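Local atomic coordinates of type I modular polyketide synthase (PDB entry 6IYR), a protein that probably loads an acyl extender unit from coenzyme A onto the polyketide synthase, as the acyltransferase domain of module 8 in salinomycin assembly. Residues K123-S137 with R389-L403. Residues are numbered along the deposited sequence; the frame is centred on the assembly and turned at random.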
ATOM      1  N   LYS A 123       1.114 -20.647   1.018  1.00 37.95           N
ATOM      2  CA  LYS A 123      -0.284 -21.035   1.190  1.00 42.27           C
ATOM      3  C   LYS A 123      -1.156 -19.805   1.474  1.00 40.45           C
ATOM      4  O   LYS A 123      -0.820 -18.968   2.315  1.00 38.03           O
ATOM      5  CB  LYS A 123      -0.392 -22.054   2.332  1.00 54.61           C
ATOM      6  CG  LYS A 123      -1.706 -22.051   3.101  1.00 71.67           C
ATOM      7  CD  LYS A 123      -2.422 -23.393   3.036  1.00 72.64           C
ATOM      8  CE  LYS A 123      -3.478 -23.381   1.935  1.00 84.45           C
ATOM      9  NZ  LYS A 123      -3.937 -24.752   1.569  1.00 84.21           N
ATOM     10  N   GLY A 124      -2.212 -19.656   0.689  1.00 36.02           N
ATOM     11  CA  GLY A 124      -3.160 -18.580   0.871  1.00 42.35           C
ATOM     12  C   GLY A 124      -2.730 -17.274   0.234  1.00 43.02           C
ATOM     13  O   GLY A 124      -3.429 -16.280   0.345  1.00 34.67           O
ATOM     14  N   ALA A 125      -1.654 -17.302  -0.544  1.00 36.90           N
ATOM     15  CA  ALA A 125      -1.156 -16.104  -1.209  1.00 36.65           C
ATOM     16  C   ALA A 125      -2.097 -15.608  -2.272  1.00 31.76           C
ATOM     17  O   ALA A 125      -2.161 -14.401  -2.575  1.00 28.98           O
ATOM     18  CB  ALA A 125       0.222 -16.372  -1.809  1.00 43.87           C
ATOM     19  N   ASP A 126      -2.899 -16.510  -2.810  1.00 33.83           N
ATOM     20  CA  ASP A 126      -3.881 -16.111  -3.814  1.00 34.29           C
ATOM     21  C   ASP A 126      -5.113 -15.480  -3.186  1.00 33.88           C
ATOM     22  O   ASP A 126      -5.995 -14.992  -3.872  1.00 33.41           O
ATOM     23  CB  ASP A 126      -4.315 -17.322  -4.675  1.00 43.94           C
ATOM     24  CG  ASP A 126      -4.754 -18.508  -3.837  1.00 44.18           C
ATOM     25  OD1 ASP A 126      -4.791 -18.405  -2.594  1.00 53.93           O
ATOM     26  OD2 ASP A 126      -4.993 -19.566  -4.431  1.00 62.88           O
ATOM     27  N   ARG A 127      -5.243 -15.594  -1.885  1.00 28.82           N
ATOM     28  CA  ARG A 127      -6.250 -14.792  -1.232  1.00 37.78           C
ATOM     29  C   ARG A 127      -5.645 -13.498  -0.751  1.00 31.94           C
ATOM     30  O   ARG A 127      -5.487 -13.253   0.441  1.00 31.00           O
ATOM     31  CB  ARG A 127      -6.880 -15.586  -0.125  1.00 39.37           C
ATOM     32  CG  ARG A 127      -7.557 -16.805  -0.709  1.00 43.95           C
ATOM     33  CD  ARG A 127      -8.676 -17.261   0.184  1.00 53.63           C
ATOM     34  NE  ARG A 127      -8.086 -17.918   1.327  1.00 53.46           N
ATOM     35  CZ  ARG A 127      -8.401 -17.674   2.585  1.00 41.41           C
ATOM     36  NH1 ARG A 127      -7.802 -18.371   3.535  1.00 50.64           N
ATOM     37  NH2 ARG A 127      -9.350 -16.806   2.887  1.00 50.89           N
ATOM     38  N   THR A 128      -5.343 -12.641  -1.703  1.00 28.84           N
ATOM     39  CA  THR A 128      -4.417 -11.583  -1.396  1.00 34.21           C
ATOM     40  C   THR A 128      -5.108 -10.358  -0.776  1.00 29.89           C
ATOM     41  O   THR A 128      -6.173  -9.919  -1.217  1.00 30.72           O
ATOM     42  CB  THR A 128      -3.416 -11.330  -2.549  1.00 38.96           C
ATOM     43  OG1 THR A 128      -3.113  -9.938  -2.712  1.00 51.00           O
ATOM     44  CG2 THR A 128      -3.872 -11.950  -3.809  1.00 34.42           C
ATOM     45  N   VAL A 129      -4.515  -9.867   0.311  1.00 31.08           N
ATOM     46  CA  VAL A 129      -5.041  -8.715   1.010  1.00 26.75           C
ATOM     47  C   VAL A 129      -4.427  -7.427   0.485  1.00 26.46           C
ATOM     48  O   VAL A 129      -3.182  -7.309   0.394  1.00 27.77           O
ATOM     49  CB  VAL A 129      -4.738  -8.822   2.498  1.00 27.19           C
ATOM     50  CG1 VAL A 129      -5.235  -7.579   3.195  1.00 25.69           C
ATOM     51  CG2 VAL A 129      -5.365 -10.064   3.073  1.00 28.44           C
ATOM     52  N   PHE A 130      -5.263  -6.486   0.068  1.00 21.76           N
ATOM     53  CA  PHE A 130      -4.761  -5.140  -0.264  1.00 24.53           C
ATOM     54  C   PHE A 130      -4.742  -4.212   0.992  1.00 28.32           C
ATOM     55  O   PHE A 130      -5.771  -4.027   1.662  1.00 27.67           O
ATOM     56  CB  PHE A 130      -5.584  -4.467  -1.367  1.00 27.90           C
ATOM     57  CG  PHE A 130      -5.376  -5.038  -2.769  1.00 31.20           C
ATOM     58  CD1 PHE A 130      -4.650  -6.209  -2.981  1.00 30.86           C
ATOM     59  CD2 PHE A 130      -6.074  -4.496  -3.838  1.00 34.15           C
ATOM     60  CE1 PHE A 130      -4.534  -6.740  -4.253  1.00 34.00           C
ATOM     61  CE2 PHE A 130      -6.000  -5.050  -5.122  1.00 34.48           C
ATOM     62  CZ  PHE A 130      -5.228  -6.177  -5.318  1.00 30.78           C
ATOM     63  N   VAL A 131      -3.601  -3.559   1.211  1.00 25.98           N
ATOM     64  CA  VAL A 131      -3.388  -2.650   2.350  1.00 23.94           C
ATOM     65  C   VAL A 131      -3.286  -1.196   1.905  1.00 28.47           C
ATOM     66  O   VAL A 131      -2.561  -0.875   0.962  1.00 27.07           O
ATOM     67  CB  VAL A 131      -2.115  -3.023   3.110  1.00 28.56           C
ATOM     68  CG1 VAL A 131      -1.886  -2.050   4.265  1.00 24.93           C
ATOM     69  CG2 VAL A 131      -2.223  -4.433   3.643  1.00 31.66           C
ATOM     70  N   PHE A 132      -4.079  -0.317   2.513  1.00 25.66           N
ATOM     71  CA  PHE A 132      -4.109   1.071   2.105  1.00 25.68           C
ATOM     72  C   PHE A 132      -3.675   1.941   3.293  1.00 28.62           C
ATOM     73  O   PHE A 132      -4.423   2.095   4.259  1.00 26.38           O
ATOM     74  CB  PHE A 132      -5.519   1.463   1.668  1.00 28.80           C
ATOM     75  CG  PHE A 132      -5.992   0.749   0.428  1.00 26.30           C
ATOM     76  CD1 PHE A 132      -6.542  -0.528   0.514  1.00 26.53           C
ATOM     77  CD2 PHE A 132      -5.790   1.308  -0.824  1.00 28.28           C
ATOM     78  CE1 PHE A 132      -6.968  -1.187  -0.625  1.00 30.51           C
ATOM     79  CE2 PHE A 132      -6.295   0.683  -1.973  1.00 29.10           C
ATOM     80  CZ  PHE A 132      -6.878  -0.562  -1.868  1.00 26.00           C
ATOM     81  N   PRO A 133      -2.436   2.443   3.264  1.00 26.56           N
ATOM     82  CA  PRO A 133      -1.973   3.213   4.417  1.00 29.66           C
ATOM     83  C   PRO A 133      -2.562   4.590   4.447  1.00 26.64           C
ATOM     84  O   PRO A 133      -3.266   5.001   3.506  1.00 22.56           O
ATOM     85  CB  PRO A 133      -0.445   3.327   4.208  1.00 30.08           C
ATOM     86  CG  PRO A 133      -0.140   2.612   2.967  1.00 34.74           C
ATOM     87  CD  PRO A 133      -1.421   2.391   2.199  1.00 29.68           C
ATOM     88  N   GLY A 134      -2.195   5.323   5.499  1.00 28.54           N
ATOM     89  CA  GLY A 134      -2.546   6.732   5.637  1.00 29.21           C
ATOM     90  C   GLY A 134      -1.393   7.624   5.179  1.00 33.41           C
ATOM     91  O   GLY A 134      -0.793   7.446   4.128  1.00 31.61           O
ATOM     92  N   GLN A 135      -0.977   8.483   6.081  1.00 33.06           N
ATOM     93  CA  GLN A 135       0.012   9.501   5.770  1.00 37.24           C
ATOM     94  C   GLN A 135       1.399   8.879   5.666  1.00 32.60           C
ATOM     95  O   GLN A 135       1.636   7.745   6.136  1.00 34.12           O
ATOM     96  CB  GLN A 135       0.006  10.544   6.892  1.00 40.92           C
ATOM     97  CG  GLN A 135       0.589  10.006   8.185  1.00 50.32           C
ATOM     98  CD  GLN A 135       2.099  10.212   8.265  1.00 57.89           C
ATOM     99  OE1 GLN A 135       2.642  11.218   7.788  1.00 78.74           O
ATOM    100  NE2 GLN A 135       2.782   9.238   8.822  1.00 54.62           N
ATOM    101  N   GLY A 136       2.319   9.640   5.077  1.00 31.21           N
ATOM    102  CA  GLY A 136       3.758   9.285   5.085  1.00 35.56           C
ATOM    103  C   GLY A 136       4.255   8.705   3.754  1.00 45.16           C
ATOM    104  O   GLY A 136       5.439   8.541   3.563  1.00 40.82           O
ATOM    105  N   SER A 137       3.366   8.293   2.856  1.00 37.14           N
ATOM    106  CA  SER A 137       3.843   7.644   1.620  1.00 40.77           C
ATOM    107  C   SER A 137       4.079   8.606   0.432  1.00 42.92           C
ATOM    108  O   SER A 137       4.549   8.175  -0.632  1.00 40.14           O
ATOM    109  CB  SER A 137       2.952   6.417   1.220  1.00 43.95           C
ATOM    110  OG  SER A 137       1.550   6.634   1.392  1.00 60.74           O
ATOM    111  N   ARG A 389      -7.426 -16.329   9.394  1.00 33.36           N
ATOM    112  CA  ARG A 389      -8.228 -16.823   8.306  1.00 37.26           C
ATOM    113  C   ARG A 389      -7.416 -17.345   7.118  1.00 35.44           C
ATOM    114  O   ARG A 389      -7.990 -17.721   6.105  1.00 36.63           O
ATOM    115  CB  ARG A 389      -9.232 -15.752   7.890  1.00 35.82           C
ATOM    116  CG  ARG A 389     -10.220 -15.474   9.030  1.00 37.62           C
ATOM    117  CD  ARG A 389     -10.945 -14.176   8.825  1.00 31.92           C
ATOM    118  NE  ARG A 389     -11.739 -14.178   7.602  1.00 44.02           N
ATOM    119  CZ  ARG A 389     -13.003 -14.603   7.546  1.00 52.48           C
ATOM    120  NH1 ARG A 389     -13.575 -15.038   8.649  1.00 46.92           N
ATOM    121  NH2 ARG A 389     -13.701 -14.591   6.409  1.00 49.25           N
ATOM    122  N   GLY A 390      -6.100 -17.494   7.277  1.00 37.72           N
ATOM    123  CA  GLY A 390      -5.288 -18.143   6.240  1.00 33.96           C
ATOM    124  C   GLY A 390      -4.851 -17.292   5.066  1.00 39.17           C
ATOM    125  O   GLY A 390      -4.358 -17.818   4.088  1.00 44.30           O
ATOM    126  N   HIS A 391      -4.989 -15.976   5.144  1.00 29.33           N
ATOM    127  CA  HIS A 391      -4.482 -15.158   4.075  1.00 33.48           C
ATOM    128  C   HIS A 391      -2.955 -15.188   4.083  1.00 30.76           C
ATOM    129  O   HIS A 391      -2.342 -15.204   5.143  1.00 32.48           O
ATOM    130  CB  HIS A 391      -4.972 -13.737   4.220  1.00 33.86           C
ATOM    131  CG  HIS A 391      -6.430 -13.581   3.969  1.00 32.46           C
ATOM    132  ND1 HIS A 391      -6.930 -13.188   2.752  1.00 32.72           N
ATOM    133  CD2 HIS A 391      -7.500 -13.737   4.791  1.00 32.32           C
ATOM    134  CE1 HIS A 391      -8.251 -13.131   2.824  1.00 39.01           C
ATOM    135  NE2 HIS A 391      -8.617 -13.493   4.042  1.00 34.34           N
ATOM    136  N   GLY A 392      -2.346 -15.287   2.901  1.00 30.35           N
ATOM    137  CA  GLY A 392      -0.910 -15.565   2.821  1.00 33.35           C
ATOM    138  C   GLY A 392      -0.102 -14.406   2.285  1.00 27.58           C
ATOM    139  O   GLY A 392       1.127 -14.418   2.342  1.00 34.25           O
ATOM    140  N   ALA A 393      -0.779 -13.444   1.664  1.00 30.80           N
ATOM    141  CA  ALA A 393      -0.082 -12.329   1.048  1.00 31.62           C
ATOM    142  C   ALA A 393      -0.776 -11.001   1.284  1.00 36.13           C
ATOM    143  O   ALA A 393      -1.987 -10.886   1.124  1.00 29.98           O
ATOM    144  CB  ALA A 393       0.102 -12.542  -0.445  1.00 28.62           C
ATOM    145  N   PHE A 394       0.029 -10.019   1.683  1.00 32.11           N
ATOM    146  CA  PHE A 394      -0.411  -8.657   1.868  1.00 33.16           C
ATOM    147  C   PHE A 394       0.299  -7.711   0.928  1.00 30.18           C
ATOM    148  O   PHE A 394       1.536  -7.593   0.938  1.00 28.63           O
ATOM    149  CB  PHE A 394      -0.122  -8.232   3.312  1.00 27.76           C
ATOM    150  CG  PHE A 394      -0.915  -8.997   4.312  1.00 31.51           C
ATOM    151  CD1 PHE A 394      -0.529 -10.252   4.688  1.00 31.63           C
ATOM    152  CD2 PHE A 394      -2.071  -8.458   4.872  1.00 27.71           C
ATOM    153  CE1 PHE A 394      -1.296 -10.993   5.572  1.00 38.43           C
ATOM    154  CE2 PHE A 394      -2.767  -9.151   5.841  1.00 25.88           C
ATOM    155  CZ  PHE A 394      -2.422 -10.433   6.146  1.00 31.61           C
ATOM    156  N   VAL A 395      -0.483  -6.955   0.197  1.00 25.31           N
ATOM    157  CA  VAL A 395       0.054  -6.039  -0.801  1.00 27.75           C
ATOM    158  C   VAL A 395      -0.327  -4.624  -0.446  1.00 30.37           C
ATOM    159  O   VAL A 395      -1.499  -4.251  -0.470  1.00 26.10           O
ATOM    160  CB  VAL A 395      -0.446  -6.383  -2.212  1.00 26.90           C
ATOM    161  CG1 VAL A 395      -0.095  -5.328  -3.225  1.00 25.27           C
ATOM    162  CG2 VAL A 395       0.157  -7.704  -2.672  1.00 33.96           C
ATOM    163  N   GLU A 396       0.693  -3.793  -0.211  1.00 25.69           N
ATOM    164  CA  GLU A 396       0.430  -2.382   0.052  1.00 26.50           C
ATOM    165  C   GLU A 396       0.356  -1.613  -1.230  1.00 27.92           C
ATOM    166  O   GLU A 396       1.310  -1.566  -1.983  1.00 28.98           O
ATOM    167  CB  GLU A 396       1.485  -1.803   1.014  1.00 27.55           C
ATOM    168  CG  GLU A 396       1.095  -0.470   1.661  1.00 24.30           C
ATOM    169  CD  GLU A 396       2.196   0.073   2.538  1.00 24.17           C
ATOM    170  OE1 GLU A 396       2.559  -0.626   3.499  1.00 28.82           O
ATOM    171  OE2 GLU A 396       2.716   1.161   2.235  1.00 30.56           O
ATOM    172  N   ALA A 397      -0.829  -1.087  -1.517  1.00 25.96           N
ATOM    173  CA  ALA A 397      -1.083  -0.319  -2.705  1.00 26.01           C
ATOM    174  C   ALA A 397      -0.699   1.129  -2.504  1.00 30.24           C
ATOM    175  O   ALA A 397      -1.559   1.998  -2.620  1.00 27.74           O
ATOM    176  CB  ALA A 397      -2.562  -0.357  -3.049  1.00 26.63           C
ATOM    177  N   SER A 398       0.597   1.394  -2.341  1.00 30.81           N
ATOM    178  CA  SER A 398       1.055   2.730  -1.995  1.00 26.72           C
ATOM    179  C   SER A 398       2.222   3.187  -2.856  1.00 30.71           C
ATOM    180  O   SER A 398       2.973   2.358  -3.388  1.00 26.52           O
ATOM    181  CB  SER A 398       1.478   2.752  -0.536  1.00 34.94           C
ATOM    182  OG  SER A 398       2.593   1.913  -0.326  1.00 29.45           O
ATOM    183  N   ALA A 399       2.538   4.471  -2.722  1.00 24.16           N
ATOM    184  CA  ALA A 399       3.617   5.114  -3.458  1.00 33.14           C
ATOM    185  C   ALA A 399       4.998   4.854  -2.828  1.00 27.04           C
ATOM    186  O   ALA A 399       6.036   5.086  -3.460  1.00 31.01           O
ATOM    187  CB  ALA A 399       3.353   6.610  -3.519  1.00 27.77           C
ATOM    188  N   HIS A 400       4.961   4.345  -1.598  1.00 29.26           N
ATOM    189  CA  HIS A 400       6.117   4.068  -0.784  1.00 30.61           C
ATOM    190  C   HIS A 400       5.652   3.251   0.415  1.00 29.10           C
ATOM    191  O   HIS A 400       4.690   3.625   1.051  1.00 30.06           O
ATOM    192  CB  HIS A 400       6.725   5.364  -0.279  1.00 29.64           C
ATOM    193  CG  HIS A 400       8.005   5.156   0.447  1.00 29.30           C
ATOM    194  ND1 HIS A 400       9.194   4.927  -0.211  1.00 29.11           N
ATOM    195  CD2 HIS A 400       8.274   5.042   1.765  1.00 31.16           C
ATOM    196  CE1 HIS A 400      10.136   4.654   0.671  1.00 29.56           C
ATOM    197  NE2 HIS A 400       9.600   4.706   1.879  1.00 36.21           N
ATOM    198  N   PRO A 401       6.335   2.132   0.738  1.00 26.91           N
ATOM    199  CA  PRO A 401       5.920   1.207   1.790  1.00 28.74           C
ATOM    200  C   PRO A 401       6.046   1.759   3.202  1.00 34.50           C
ATOM    201  O   PRO A 401       7.132   2.024   3.635  1.00 23.60           O
ATOM    202  CB  PRO A 401       6.872   0.030   1.659  1.00 30.23           C
ATOM    203  CG  PRO A 401       7.687   0.279   0.431  1.00 31.67           C
ATOM    204  CD  PRO A 401       7.600   1.732   0.108  1.00 32.49           C
ATOM    205  N   VAL A 402       4.960   1.823   3.955  1.00 27.12           N
ATOM    206  CA  VAL A 402       5.005   2.402   5.290  1.00 28.45           C
ATOM    207  C   VAL A 402       4.368   1.494   6.328  1.00 24.55           C
ATOM    208  O   VAL A 402       4.446   1.750   7.495  1.00 27.00           O
ATOM    209  CB  VAL A 402       4.327   3.783   5.335  1.00 34.82           C
ATOM    210  CG1 VAL A 402       5.051   4.768   4.438  1.00 32.68           C
ATOM    211  CG2 VAL A 402       2.872   3.694   4.904  1.00 38.47           C
ATOM    212  N   LEU A 403       3.803   0.384   5.922  1.00 24.99           N
ATOM    213  CA  LEU A 403       3.129  -0.514   6.839  1.00 25.02           C
ATOM    214  C   LEU A 403       3.572  -1.923   6.651  1.00 28.16           C
ATOM    215  O   LEU A 403       3.097  -2.872   7.268  1.00 27.33           O
ATOM    216  CB  LEU A 403       1.614  -0.429   6.633  1.00 29.25           C
ATOM    217  CG  LEU A 403       0.958   0.766   7.341  1.00 30.63           C
ATOM    218  CD1 LEU A 403      -0.537   0.812   7.047  1.00 32.91           C
ATOM    219  CD2 LEU A 403       1.208   0.634   8.825  1.00 29.17           C
TER
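V129 lies alongside the ring of F394, its CB 3.6 Å from F394 CD2 and its CG2 over the ring in an off-centre CH-pi contact. With CG1 anti to the backbone N (chi1 177°), CG2 also comes 3.5 Å from H391 ND1. CG1 lies against F394 while CG2 touches both rings, a reach that suits a branched side chain. H391 gives its ND1 proton to R127 O (2.7 Å), with the acceptor near the ring plane, while R127 NH2 sits above one face of the imidazole. The arginine bends at chi3 (-75°), and its NH1 donates in the guanidinium plane to R389 O at 164°, tying the loop to the end of helix 379-388, which the positive phi of G390 closes in a Schellman motif.

Past this end, strands 129-132 and 393-396 pair in parallel: V129 O takes the N-H of V395, and V395 O that of V131. Beyond them P133 wedges its rigid ring against the carboxylate of E396 and against V402, P133 CB to V402 CG2 at a tight 3.4 Å. That buried acid is held by three donors: V402 N on the syn lone pair of OE2, S398 OG on the anti side of OE2, and L403 N on OE1, so it fastens the turn ahead of helix 404-414.

The two strands are the inner pair of a four-stranded parallel sheet, with 215-218 beside 129-132 and 419-421 beside 393-396. Helices pack on both faces, as in the alpha/beta core of acyltransferases: 379-388 against V129, V131 and F394, 188-208 against V395 and F132, and 222-230, at the probable nucleophile elbow, also against F132.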